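Local atomic coordinates of DNA ligase (Archaeoglobus fulgidus, PDB entry 3GDE), a protein that joins nicks in double-stranded DNA during replication, recombination and repair, using ATP and passing through an adenylated enzyme intermediate. Residues Q34-E39 / Y43-F48; G201-V206 / E213-M218. One frame throughout, in Å; residues are numbered along the deposited sequence.

Interaction 1: residues Q34-E39 / Y43-F48; sequences QKIEDE and YDVVLF
E39 and Y43 meet across the first turn of helix 39-49, and the capped helix start they form lies in the N-terminal, all-helical DNA-binding part of the ligase. The polar contact is a backbone hydrogen bond from Y43 N to E39 O, 3.0 Å long and nearly straight, at 165° about the hydrogen. Its i-to-i+4 spacing identifies it as alpha-helical, and it is followed one turn on by L47 N to Y43 O. The residue before this turn, D38, occupies the N-cap: OD1 accepts a bond from the backbone N of D41, with a weaker one from R40 N.

The apolar contact joins the preceding loop to the side of the same helix. I36 and V45 have CA atoms 9.3 Å apart, and the gap is bridged by I36 CD1, which comes within 4.3 Å of V45 CG2. The outer bond of I36 is extended (chi2 168°), carrying that methyl to the far end of the side chain. Both residues also touch M4, so the N-terminal segment joins this small apolar cluster. The total area buried between the segments, 124 Å², is modest.

Charged and aromatic groups on the helix look elsewhere. D44 divides its carboxylate between two salt bridges, OD2 with R118 and OD1 with R121, tying the helix to helix 117-129. Y43 has its ring anti to the backbone N (chi1 -177°), leading away from the loop, and its OH is hydrogen-bonded to D199. Near the backbone, by contrast, Y43 CB remains 3.4 Å from E39 O.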
ATOM      1  N   GLN A  34     -13.476  21.541   7.431  1.00 26.45           N
ATOM      2  CA  GLN A  34     -13.382  22.836   8.118  1.00 27.35           C
ATOM      3  C   GLN A  34     -14.301  23.024   9.316  1.00 27.46           C
ATOM      4  O   GLN A  34     -14.009  23.838  10.193  1.00 27.45           O
ATOM      5  CB  GLN A  34     -13.710  23.961   7.137  1.00 27.66           C
ATOM      6  CG  GLN A  34     -12.534  24.458   6.382  1.00 29.16           C
ATOM      7  CD  GLN A  34     -12.899  25.528   5.380  1.00 32.24           C
ATOM      8  OE1 GLN A  34     -14.069  25.685   5.003  1.00 32.75           O
ATOM      9  NE2 GLN A  34     -11.890  26.267   4.924  1.00 32.47           N
ATOM     10  N   LYS A  35     -15.418  22.297   9.333  1.00 27.49           N
ATOM     11  CA  LYS A  35     -16.479  22.521  10.308  1.00 27.47           C
ATOM     12  C   LYS A  35     -16.461  21.491  11.432  1.00 28.07           C
ATOM     13  O   LYS A  35     -17.317  21.501  12.338  1.00 28.48           O
ATOM     14  CB  LYS A  35     -17.833  22.546   9.594  1.00 27.62           C
ATOM     15  CG  LYS A  35     -17.954  23.677   8.598  1.00 26.44           C
ATOM     16  CD  LYS A  35     -19.239  23.583   7.810  1.00 28.98           C
ATOM     17  CE  LYS A  35     -19.303  24.660   6.726  1.00 29.15           C
ATOM     18  NZ  LYS A  35     -18.087  24.626   5.835  1.00 31.13           N
ATOM     19  N   ILE A  36     -15.475  20.605  11.380  1.00 27.93           N
ATOM     20  CA  ILE A  36     -15.273  19.643  12.443  1.00 28.12           C
ATOM     21  C   ILE A  36     -14.370  20.275  13.508  1.00 29.12           C
ATOM     22  O   ILE A  36     -13.246  20.693  13.219  1.00 28.83           O
ATOM     23  CB  ILE A  36     -14.680  18.319  11.914  1.00 27.99           C
ATOM     24  CG1 ILE A  36     -15.511  17.807  10.725  1.00 27.56           C
ATOM     25  CG2 ILE A  36     -14.610  17.293  13.043  1.00 26.67           C
ATOM     26  CD1 ILE A  36     -14.881  16.678   9.938  1.00 27.16           C
ATOM     27  N   GLU A  37     -14.880  20.355  14.734  1.00 30.33           N
ATOM     28  CA  GLU A  37     -14.127  20.945  15.841  1.00 31.67           C
ATOM     29  C   GLU A  37     -13.439  19.896  16.693  1.00 31.70           C
ATOM     30  O   GLU A  37     -12.343  20.132  17.180  1.00 32.42           O
ATOM     31  CB  GLU A  37     -15.018  21.844  16.709  1.00 32.10           C
ATOM     32  CG  GLU A  37     -15.162  23.272  16.167  1.00 34.65           C
ATOM     33  CD  GLU A  37     -13.819  24.012  16.019  1.00 38.19           C
ATOM     34  OE1 GLU A  37     -12.865  23.770  16.811  1.00 39.38           O
ATOM     35  OE2 GLU A  37     -13.726  24.849  15.100  1.00 40.73           O
ATOM     36  N   ASP A  38     -14.074  18.742  16.856  1.00 31.75           N
ATOM     37  CA  ASP A  38     -13.485  17.655  17.617  1.00 32.37           C
ATOM     38  C   ASP A  38     -12.396  16.989  16.792  1.00 32.35           C
ATOM     39  O   ASP A  38     -12.667  16.439  15.721  1.00 32.13           O
ATOM     40  CB  ASP A  38     -14.555  16.647  18.049  1.00 32.60           C
ATOM     41  CG  ASP A  38     -13.981  15.519  18.876  1.00 34.19           C
ATOM     42  OD1 ASP A  38     -13.258  14.680  18.319  1.00 36.58           O
ATOM     43  OD2 ASP A  38     -14.233  15.465  20.091  1.00 37.11           O
ATOM     44  N   GLU A  39     -11.166  17.027  17.300  1.00 32.78           N
ATOM     45  CA  GLU A  39     -10.004  16.645  16.499  1.00 33.74           C
ATOM     46  C   GLU A  39      -9.912  15.142  16.187  1.00 32.94           C
ATOM     47  O   GLU A  39      -9.262  14.746  15.221  1.00 32.68           O
ATOM     48  CB  GLU A  39      -8.695  17.230  17.060  1.00 33.80           C
ATOM     49  CG  GLU A  39      -8.231  16.678  18.400  1.00 35.98           C
ATOM     50  CD  GLU A  39      -6.948  17.355  18.911  1.00 36.25           C
ATOM     51  OE1 GLU A  39      -6.898  18.616  18.928  1.00 40.04           O
ATOM     52  OE2 GLU A  39      -6.004  16.624  19.302  1.00 37.74           O
ATOM     53  N   TYR A  43      -9.771  13.408  12.566  1.00 25.79           N
ATOM     54  CA  TYR A  43      -8.852  12.302  12.330  1.00 25.80           C
ATOM     55  C   TYR A  43      -9.574  11.112  11.715  1.00 25.55           C
ATOM     56  O   TYR A  43      -9.194  10.617  10.652  1.00 25.35           O
ATOM     57  CB  TYR A  43      -8.183  11.896  13.647  1.00 25.92           C
ATOM     58  CG  TYR A  43      -7.150  10.808  13.501  1.00 26.79           C
ATOM     59  CD1 TYR A  43      -5.799  11.122  13.319  1.00 26.84           C
ATOM     60  CD2 TYR A  43      -7.521   9.459  13.541  1.00 25.97           C
ATOM     61  CE1 TYR A  43      -4.840  10.118  13.183  1.00 27.59           C
ATOM     62  CE2 TYR A  43      -6.578   8.450  13.405  1.00 27.74           C
ATOM     63  CZ  TYR A  43      -5.236   8.785  13.222  1.00 27.95           C
ATOM     64  OH  TYR A  43      -4.301   7.781  13.085  1.00 28.17           O
ATOM     65  N   ASP A  44     -10.627  10.659  12.377  1.00 25.56           N
ATOM     66  CA  ASP A  44     -11.377   9.514  11.884  1.00 25.87           C
ATOM     67  C   ASP A  44     -11.990   9.758  10.504  1.00 25.18           C
ATOM     68  O   ASP A  44     -11.918   8.891   9.641  1.00 25.46           O
ATOM     69  CB  ASP A  44     -12.450   9.100  12.891  1.00 26.26           C
ATOM     70  CG  ASP A  44     -11.871   8.414  14.108  1.00 28.39           C
ATOM     71  OD1 ASP A  44     -10.768   7.829  14.016  1.00 28.28           O
ATOM     72  OD2 ASP A  44     -12.531   8.454  15.171  1.00 33.07           O
ATOM     73  N   VAL A  45     -12.561  10.937  10.285  1.00 24.12           N
ATOM     74  CA  VAL A  45     -13.192  11.242   8.991  1.00 23.75           C
ATOM     75  C   VAL A  45     -12.166  11.202   7.842  1.00 23.31           C
ATOM     76  O   VAL A  45     -12.462  10.697   6.760  1.00 23.02           O
ATOM     77  CB  VAL A  45     -13.980  12.598   9.038  1.00 23.63           C
ATOM     78  CG1 VAL A  45     -14.313  13.118   7.639  1.00 24.47           C
ATOM     79  CG2 VAL A  45     -15.247  12.431   9.828  1.00 23.34           C
ATOM     80  N   VAL A  46     -10.964  11.724   8.091  1.00 22.65           N
ATOM     81  CA  VAL A  46      -9.931  11.770   7.067  1.00 22.50           C
ATOM     82  C   VAL A  46      -9.489  10.346   6.686  1.00 22.29           C
ATOM     83  O   VAL A  46      -9.411  10.007   5.498  1.00 21.53           O
ATOM     84  CB  VAL A  46      -8.730  12.673   7.475  1.00 22.55           C
ATOM     85  CG1 VAL A  46      -7.562  12.488   6.520  1.00 20.91           C
ATOM     86  CG2 VAL A  46      -9.157  14.137   7.489  1.00 21.80           C
ATOM     87  N   LEU A  47      -9.227   9.521   7.697  1.00 22.12           N
ATOM     88  CA  LEU A  47      -8.969   8.103   7.474  1.00 22.39           C
ATOM     89  C   LEU A  47     -10.144   7.425   6.777  1.00 21.96           C
ATOM     90  O   LEU A  47      -9.984   6.911   5.669  1.00 21.65           O
ATOM     91  CB  LEU A  47      -8.608   7.391   8.781  1.00 22.23           C
ATOM     92  CG  LEU A  47      -7.104   7.281   9.053  1.00 24.38           C
ATOM     93  CD1 LEU A  47      -6.480   8.635   9.336  1.00 24.43           C
ATOM     94  CD2 LEU A  47      -6.798   6.289  10.188  1.00 25.19           C
ATOM     95  N   PHE A  48     -11.319   7.463   7.409  1.00 21.91           N
ATOM     96  CA  PHE A  48     -12.504   6.755   6.917  1.00 22.27           C
ATOM     97  C   PHE A  48     -12.881   7.055   5.458  1.00 23.08           C
ATOM     98  O   PHE A  48     -13.247   6.145   4.718  1.00 22.66           O
ATOM     99  CB  PHE A  48     -13.717   6.972   7.838  1.00 21.88           C
ATOM    100  CG  PHE A  48     -13.557   6.377   9.223  1.00 21.64           C
ATOM    101  CD1 PHE A  48     -12.403   5.690   9.586  1.00 21.64           C
ATOM    102  CD2 PHE A  48     -14.580   6.487  10.154  1.00 20.41           C
ATOM    103  CE1 PHE A  48     -12.262   5.146  10.858  1.00 22.33           C
ATOM    104  CE2 PHE A  48     -14.455   5.941  11.419  1.00 20.50           C
ATOM    105  CZ  PHE A  48     -13.294   5.279  11.783  1.00 21.30           C
TER

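Interaction 2: residues G201-V206 / E213-M218; sequences GRVAVV and EGLRKM
This is a largely apolar contact, with one guanidinium at its rim, between the first turns of helix 200-216 and its last turn plus the loop residues just past it, where the chain has turned back sharply. The evidence is the CA separation of V206 and G214, 6.3 Å, about half what eight residues would span in a straight alpha-helix.

V206 sits at the centre and points toward the other segment. Its CG1 lies 3.6 Å from G214 O, where the glycine brings bare backbone up to the valine. On its other branch, CG2 is 3.9 Å from M218 CE, the two side chains running alongside with their ends pointing opposite ways. L215 fills the next position: CD2 approaches V203 CG1 at 3.8 Å, roughly perpendicular to the valine, and also V203 O at 3.6 Å.

M218 reaches back along the bend, its chain turning at the sulfur (chi3 81°) to lay CE over one face of the R202 guanidinium. CE is 3.6 Å from R202 NH1 and 3.8 Å from R202 CD, so the methyl meets aliphatic and charged parts of the arginine alike. With an alanine in place of R202, M218 CE would probably lose the flat group beneath it and be freer to turn, and E221 would lose a long, weak ion-pair partner.

T197 of helix 187-197 touches R202, V203 and M218, adding a neighbour to the same cluster. With no hydrogen bond between the segments, the contact rests on van der Waals packing and is likely to depend on shape more than on bond direction.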
ATOM      1  N   GLY A 201      -4.564  11.558   8.719  1.00 26.76           N
ATOM      2  CA  GLY A 201      -5.374  12.026   9.838  1.00 26.83           C
ATOM      3  C   GLY A 201      -4.579  12.921  10.769  1.00 26.79           C
ATOM      4  O   GLY A 201      -5.020  14.023  11.099  1.00 26.54           O
ATOM      5  N   ARG A 202      -3.403  12.438  11.179  1.00 27.02           N
ATOM      6  CA  ARG A 202      -2.453  13.216  11.966  1.00 27.22           C
ATOM      7  C   ARG A 202      -2.119  14.538  11.271  1.00 26.67           C
ATOM      8  O   ARG A 202      -2.093  15.590  11.904  1.00 26.94           O
ATOM      9  CB  ARG A 202      -1.166  12.411  12.183  1.00 27.74           C
ATOM     10  CG  ARG A 202      -0.526  12.594  13.549  1.00 30.26           C
ATOM     11  CD  ARG A 202       0.813  13.312  13.534  1.00 33.31           C
ATOM     12  NE  ARG A 202       1.902  12.368  13.335  1.00 34.98           N
ATOM     13  CZ  ARG A 202       3.136  12.477  13.830  1.00 35.25           C
ATOM     14  NH1 ARG A 202       3.486  13.508  14.597  1.00 34.48           N
ATOM     15  NH2 ARG A 202       4.029  11.529  13.549  1.00 34.30           N
ATOM     16  N   VAL A 203      -1.849  14.468   9.974  1.00 25.89           N
ATOM     17  CA  VAL A 203      -1.546  15.651   9.170  1.00 25.87           C
ATOM     18  C   VAL A 203      -2.707  16.669   9.171  1.00 26.25           C
ATOM     19  O   VAL A 203      -2.474  17.873   9.330  1.00 26.94           O
ATOM     20  CB  VAL A 203      -1.109  15.255   7.717  1.00 25.67           C
ATOM     21  CG1 VAL A 203      -1.076  16.457   6.785  1.00 24.87           C
ATOM     22  CG2 VAL A 203       0.263  14.594   7.741  1.00 24.54           C
ATOM     23  N   ALA A 204      -3.940  16.187   9.004  1.00 26.03           N
ATOM     24  CA  ALA A 204      -5.124  17.048   9.011  1.00 25.99           C
ATOM     25  C   ALA A 204      -5.266  17.779  10.351  1.00 26.53           C
ATOM     26  O   ALA A 204      -5.504  18.995  10.387  1.00 26.33           O
ATOM     27  CB  ALA A 204      -6.371  16.246   8.702  1.00 25.34           C
ATOM     28  N   VAL A 205      -5.083  17.038  11.444  1.00 26.57           N
ATOM     29  CA  VAL A 205      -5.171  17.610  12.779  1.00 26.72           C
ATOM     30  C   VAL A 205      -4.112  18.703  13.005  1.00 27.24           C
ATOM     31  O   VAL A 205      -4.398  19.729  13.612  1.00 27.18           O
ATOM     32  CB  VAL A 205      -5.128  16.516  13.877  1.00 26.63           C
ATOM     33  CG1 VAL A 205      -5.093  17.131  15.293  1.00 25.44           C
ATOM     34  CG2 VAL A 205      -6.323  15.564  13.727  1.00 25.88           C
ATOM     35  N   VAL A 206      -2.899  18.492  12.505  1.00 28.07           N
ATOM     36  CA  VAL A 206      -1.850  19.502  12.627  1.00 28.41           C
ATOM     37  C   VAL A 206      -2.218  20.722  11.782  1.00 28.99           C
ATOM     38  O   VAL A 206      -2.035  21.853  12.225  1.00 29.24           O
ATOM     39  CB  VAL A 206      -0.449  18.942  12.270  1.00 28.52           C
ATOM     40  CG1 VAL A 206       0.611  20.056  12.199  1.00 28.53           C
ATOM     41  CG2 VAL A 206      -0.035  17.900  13.297  1.00 28.54           C
ATOM     42  N   GLU A 213       2.510  26.655   9.022  1.00 39.44           N
ATOM     43  CA  GLU A 213       3.704  26.711   9.870  1.00 40.34           C
ATOM     44  C   GLU A 213       3.898  25.453  10.717  1.00 39.90           C
ATOM     45  O   GLU A 213       5.023  24.994  10.886  1.00 40.23           O
ATOM     46  CB  GLU A 213       3.709  27.976  10.745  1.00 40.60           C
ATOM     47  CG  GLU A 213       2.361  28.317  11.408  1.00 44.02           C
ATOM     48  CD  GLU A 213       1.509  29.337  10.630  1.00 47.36           C
ATOM     49  OE1 GLU A 213       1.384  30.491  11.117  1.00 47.76           O
ATOM     50  OE2 GLU A 213       0.961  28.984   9.551  1.00 48.13           O
ATOM     51  N   GLY A 214       2.802  24.900  11.236  1.00 39.70           N
ATOM     52  CA  GLY A 214       2.843  23.672  12.030  1.00 39.04           C
ATOM     53  C   GLY A 214       3.201  22.443  11.203  1.00 38.72           C
ATOM     54  O   GLY A 214       3.830  21.511  11.703  1.00 38.14           O
ATOM     55  N   LEU A 215       2.803  22.450   9.933  1.00 38.30           N
ATOM     56  CA  LEU A 215       3.117  21.355   9.019  1.00 38.44           C
ATOM     57  C   LEU A 215       4.586  21.351   8.580  1.00 38.83           C
ATOM     58  O   LEU A 215       5.185  20.287   8.441  1.00 38.63           O
ATOM     59  CB  LEU A 215       2.199  21.385   7.798  1.00 37.92           C
ATOM     60  CG  LEU A 215       0.725  21.021   7.976  1.00 37.04           C
ATOM     61  CD1 LEU A 215      -0.013  21.338   6.687  1.00 34.57           C
ATOM     62  CD2 LEU A 215       0.546  19.555   8.370  1.00 34.24           C
ATOM     63  N   ARG A 216       5.152  22.539   8.359  1.00 39.62           N
ATOM     64  CA  ARG A 216       6.564  22.677   7.991  1.00 40.39           C
ATOM     65  C   ARG A 216       7.469  22.216   9.117  1.00 40.28           C
ATOM     66  O   ARG A 216       8.544  21.693   8.870  1.00 40.72           O
ATOM     67  CB  ARG A 216       6.903  24.126   7.650  1.00 40.65           C
ATOM     68  CG  ARG A 216       6.423  24.604   6.302  1.00 42.60           C
ATOM     69  CD  ARG A 216       6.610  26.114   6.223  1.00 47.27           C
ATOM     70  NE  ARG A 216       6.169  26.675   4.948  1.00 50.91           N
ATOM     71  CZ  ARG A 216       6.977  26.972   3.929  1.00 53.83           C
ATOM     72  NH1 ARG A 216       8.291  26.763   4.011  1.00 54.46           N
ATOM     73  NH2 ARG A 216       6.466  27.481   2.814  1.00 55.65           N
ATOM     74  N   LYS A 217       7.002  22.405  10.346  1.00 40.55           N
ATOM     75  CA  LYS A 217       7.738  22.094  11.569  1.00 41.03           C
ATOM     76  C   LYS A 217       7.770  20.601  11.913  1.00 40.57           C
ATOM     77  O   LYS A 217       8.497  20.190  12.824  1.00 40.64           O
ATOM     78  CB  LYS A 217       7.109  22.858  12.737  1.00 40.88           C
ATOM     79  CG  LYS A 217       8.092  23.386  13.776  1.00 42.46           C
ATOM     80  CD  LYS A 217       7.363  24.132  14.907  1.00 42.72           C
ATOM     81  CE  LYS A 217       6.703  25.423  14.414  1.00 45.43           C
ATOM     82  NZ  LYS A 217       5.857  26.048  15.476  1.00 46.32           N
ATOM     83  N   MET A 218       6.973  19.795  11.214  1.00 40.17           N
ATOM     84  CA  MET A 218       6.961  18.348  11.461  1.00 40.00           C
ATOM     85  C   MET A 218       8.276  17.684  11.030  1.00 39.52           C
ATOM     86  O   MET A 218       8.832  17.988   9.967  1.00 39.64           O
ATOM     87  CB  MET A 218       5.757  17.673  10.798  1.00 39.88           C
ATOM     88  CG  MET A 218       4.417  18.173  11.313  1.00 39.99           C
ATOM     89  SD  MET A 218       2.995  17.241  10.731  1.00 40.67           S
ATOM     90  CE  MET A 218       3.017  15.848  11.857  1.00 41.18           C
TER

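How the interactions relate
The two contacts lie in series along the chain, centres 14 Å apart, and adjoin where helix 39-49 packs on helix 200-216. Y43 CD1 comes within 3.4 Å of G201 C, and V205 CG2 approaches E39 O to the same 3.4 Å. Helix 200-216 divides its residues between the two: A204 and V205 face helix 39-49, while V203 and V206 meet the returning segment. Both contacts are partly buried; only interaction 1 has an exposed participant, E39, and interaction 2 buries roughly twice the area. The first packs a loop residue on the helix that follows and includes a bond within that helix's first turn, while the second closes a bend by side-chain packing.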